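Octopine dehydrogenase (Pecten maximus, PDB 3C7A) catalyses the NADH-dependent reductive condensation of L-arginine with pyruvate to give D-octopine, and the reverse oxidation with NAD(+). Local coordinates at residues 95-99 / 121-125. Numbering follows the deposited sequence.
Sequences HEGYF and FEFQC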
ATOM      1  N   HIS A  95      -5.782   4.150   8.868  1.00 14.62           N
ATOM      2  CA  HIS A  95      -6.853   3.198   8.535  1.00 14.61           C
ATOM      3  C   HIS A  95      -7.728   2.789   9.729  1.00 14.61           C
ATOM      4  O   HIS A  95      -8.943   2.628   9.580  1.00 14.51           O
ATOM      5  CB  HIS A  95      -6.301   1.953   7.820  1.00 14.54           C
ATOM      6  CG  HIS A  95      -5.853   2.203   6.409  1.00 14.64           C
ATOM      7  ND1 HIS A  95      -5.002   1.350   5.739  1.00 14.48           N
ATOM      8  CD2 HIS A  95      -6.129   3.211   5.547  1.00 14.42           C
ATOM      9  CE1 HIS A  95      -4.781   1.817   4.523  1.00 14.36           C
ATOM     10  NE2 HIS A  95      -5.450   2.947   4.382  1.00 14.50           N
ATOM     11  N   GLU A  96      -7.109   2.627  10.902  1.00 14.67           N
ATOM     12  CA  GLU A  96      -7.819   2.229  12.132  1.00 14.84           C
ATOM     13  C   GLU A  96      -8.995   3.153  12.474  1.00 14.74           C
ATOM     14  O   GLU A  96     -10.065   2.682  12.871  1.00 14.75           O
ATOM     15  CB  GLU A  96      -6.848   2.139  13.322  1.00 14.84           C
ATOM     16  CG  GLU A  96      -7.456   1.536  14.596  1.00 15.08           C
ATOM     17  CD  GLU A  96      -6.528   1.595  15.806  1.00 15.37           C
ATOM     18  OE1 GLU A  96      -5.963   2.672  16.091  1.00 16.47           O
ATOM     19  OE2 GLU A  96      -6.376   0.560  16.487  1.00 15.92           O
ATOM     20  N   GLY A  97      -8.784   4.459  12.313  1.00 14.63           N
ATOM     21  CA  GLY A  97      -9.806   5.468  12.604  1.00 14.52           C
ATOM     22  C   GLY A  97     -11.051   5.389  11.736  1.00 14.47           C
ATOM     23  O   GLY A  97     -12.163   5.609  12.222  1.00 14.24           O
ATOM     24  N   TYR A  98     -10.866   5.075  10.453  1.00 14.46           N
ATOM     25  CA  TYR A  98     -11.982   4.979   9.506  1.00 14.55           C
ATOM     26  C   TYR A  98     -12.843   3.721   9.686  1.00 14.50           C
ATOM     27  O   TYR A  98     -14.065   3.785   9.530  1.00 14.47           O
ATOM     28  CB  TYR A  98     -11.496   5.120   8.053  1.00 14.55           C
ATOM     29  CG  TYR A  98     -11.082   6.535   7.689  1.00 14.62           C
ATOM     30  CD1 TYR A  98     -12.039   7.512   7.401  1.00 14.62           C
ATOM     31  CD2 TYR A  98      -9.737   6.898   7.641  1.00 14.59           C
ATOM     32  CE1 TYR A  98     -11.666   8.814   7.073  1.00 14.62           C
ATOM     33  CE2 TYR A  98      -9.351   8.200   7.314  1.00 14.58           C
ATOM     34  CZ  TYR A  98     -10.320   9.150   7.032  1.00 14.71           C
ATOM     35  OH  TYR A  98      -9.945  10.437   6.709  1.00 14.88           O
ATOM     36  N   PHE A  99     -12.209   2.594  10.015  1.00 14.54           N
ATOM     37  CA  PHE A  99     -12.931   1.342  10.299  1.00 14.66           C
ATOM     38  C   PHE A  99     -13.838   1.449  11.535  1.00 14.83           C
ATOM     39  O   PHE A  99     -14.961   0.936  11.531  1.00 14.84           O
ATOM     40  CB  PHE A  99     -11.963   0.157  10.462  1.00 14.59           C
ATOM     41  CG  PHE A  99     -11.411  -0.386   9.158  1.00 14.38           C
ATOM     42  CD1 PHE A  99     -12.258  -0.725   8.104  1.00 14.23           C
ATOM     43  CD2 PHE A  99     -10.042  -0.594   9.005  1.00 14.32           C
ATOM     44  CE1 PHE A  99     -11.748  -1.236   6.907  1.00 14.10           C
ATOM     45  CE2 PHE A  99      -9.520  -1.107   7.814  1.00 14.38           C
ATOM     46  CZ  PHE A  99     -10.376  -1.429   6.763  1.00 14.21           C
ATOM     47  N   PHE A 121      -4.243  -5.496   5.662  1.00 12.33           N
ATOM     48  CA  PHE A 121      -5.532  -4.816   5.462  1.00 12.33           C
ATOM     49  C   PHE A 121      -6.738  -5.676   5.869  1.00 12.40           C
ATOM     50  O   PHE A 121      -7.643  -5.198   6.563  1.00 12.31           O
ATOM     51  CB  PHE A 121      -5.651  -4.378   3.991  1.00 12.21           C
ATOM     52  CG  PHE A 121      -6.790  -3.425   3.709  1.00 12.23           C
ATOM     53  CD1 PHE A 121      -7.965  -3.881   3.114  1.00 11.97           C
ATOM     54  CD2 PHE A 121      -6.675  -2.067   4.006  1.00 12.07           C
ATOM     55  CE1 PHE A 121      -9.018  -3.004   2.833  1.00 12.12           C
ATOM     56  CE2 PHE A 121      -7.722  -1.180   3.732  1.00 12.21           C
ATOM     57  CZ  PHE A 121      -8.896  -1.650   3.143  1.00 12.24           C
ATOM     58  N   GLU A 122      -6.734  -6.940   5.444  1.00 12.46           N
ATOM     59  CA  GLU A 122      -7.858  -7.858   5.670  1.00 12.55           C
ATOM     60  C   GLU A 122      -8.009  -8.312   7.128  1.00 12.59           C
ATOM     61  O   GLU A 122      -9.134  -8.456   7.619  1.00 12.47           O
ATOM     62  CB  GLU A 122      -7.765  -9.081   4.742  1.00 12.57           C
ATOM     63  CG  GLU A 122      -7.881  -8.773   3.242  1.00 12.53           C
ATOM     64  CD  GLU A 122      -6.540  -8.478   2.570  1.00 12.59           C
ATOM     65  OE1 GLU A 122      -5.512  -8.368   3.274  1.00 12.41           O
ATOM     66  OE2 GLU A 122      -6.515  -8.359   1.324  1.00 12.41           O
ATOM     67  N   PHE A 123      -6.884  -8.541   7.811  1.00 12.62           N
ATOM     68  CA  PHE A 123      -6.898  -8.945   9.227  1.00 12.70           C
ATOM     69  C   PHE A 123      -7.514  -7.866  10.127  1.00 12.69           C
ATOM     70  O   PHE A 123      -8.269  -8.180  11.056  1.00 12.53           O
ATOM     71  CB  PHE A 123      -5.488  -9.298   9.739  1.00 12.75           C
ATOM     72  CG  PHE A 123      -4.769 -10.356   8.926  1.00 12.92           C
ATOM     73  CD1 PHE A 123      -5.430 -11.500   8.478  1.00 12.91           C
ATOM     74  CD2 PHE A 123      -3.409 -10.217   8.644  1.00 13.08           C
ATOM     75  CE1 PHE A 123      -4.756 -12.475   7.735  1.00 12.99           C
ATOM     76  CE2 PHE A 123      -2.724 -11.188   7.905  1.00 13.46           C
ATOM     77  CZ  PHE A 123      -3.401 -12.319   7.449  1.00 13.14           C
ATOM     78  N   GLN A 124      -7.185  -6.606   9.839  1.00 12.68           N
ATOM     79  CA  GLN A 124      -7.668  -5.445  10.601  1.00 12.73           C
ATOM     80  C   GLN A 124      -9.180  -5.227  10.444  1.00 12.90           C
ATOM     81  O   GLN A 124      -9.874  -4.943  11.424  1.00 12.76           O
ATOM     82  CB  GLN A 124      -6.890  -4.183  10.191  1.00 12.73           C
ATOM     83  CG  GLN A 124      -7.192  -2.927  11.018  1.00 12.52           C
ATOM     84  CD  GLN A 124      -6.327  -1.730  10.629  1.00 12.62           C
ATOM     85  OE1 GLN A 124      -6.210  -1.382   9.451  1.00 12.02           O
ATOM     86  NE2 GLN A 124      -5.724  -1.090  11.627  1.00 12.39           N
ATOM     87  N   CYS A 125      -9.671  -5.363   9.210  1.00 13.06           N
ATOM     88  CA  CYS A 125     -11.099  -5.220   8.894  1.00 13.29           C
ATOM     89  C   CYS A 125     -11.963  -6.261   9.621  1.00 13.50           C
ATOM     90  O   CYS A 125     -13.038  -5.934  10.135  1.00 13.42           O
ATOM     91  CB  CYS A 125     -11.318  -5.306   7.376  1.00 13.34           C
ATOM     92  SG  CYS A 125     -13.006  -4.945   6.793  1.00 13.20           S
TER
HETATM   93  O   HOH W   1      -4.038   1.703  11.059  1.00  6.86           O
HETATM   94  O   HOH W   2      -5.726  -2.121  14.648  1.00 24.32           O
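F99 reaches from helix 95-102 against F121, Q124 and C125 of helix 121-129, a worked example of one ring serving three unlike neighbours. Its CZ lies 3.9 Å from CZ of F121, the two rings oblique with planes 58° apart. CE1 is as near SG of C125, an oblique sulfur-aromatic contact, while the amide oxygen OE1 of Q124 sits in the plane of the F99 ring at its edge, 3.7 Å from CE2. H95 completes an aromatic cluster: the edge of F121 is directed, offset, at the imidazole face, the planes 85° apart. These helices follow successive parallel strands, 85-88 and 111-114, of the Rossmann-type NAD-binding domain and run side by side, with the H95 side chain about 8 Å from the dinucleotide. Q124 stretches across to helix 95-102, CG anti to its own N (chi1 -174°) and the chain extended beyond, which brings NE2 to 3.8 Å from CB of E96; R381 hydrogen-bonds OE1. An alanine in place of F99 is likely to open a gap between F121 and C125 and strip the Q124 amide of its ring neighbour. Beside the solvent-exposed E96, one water joins NE2, weakly, to its backbone N.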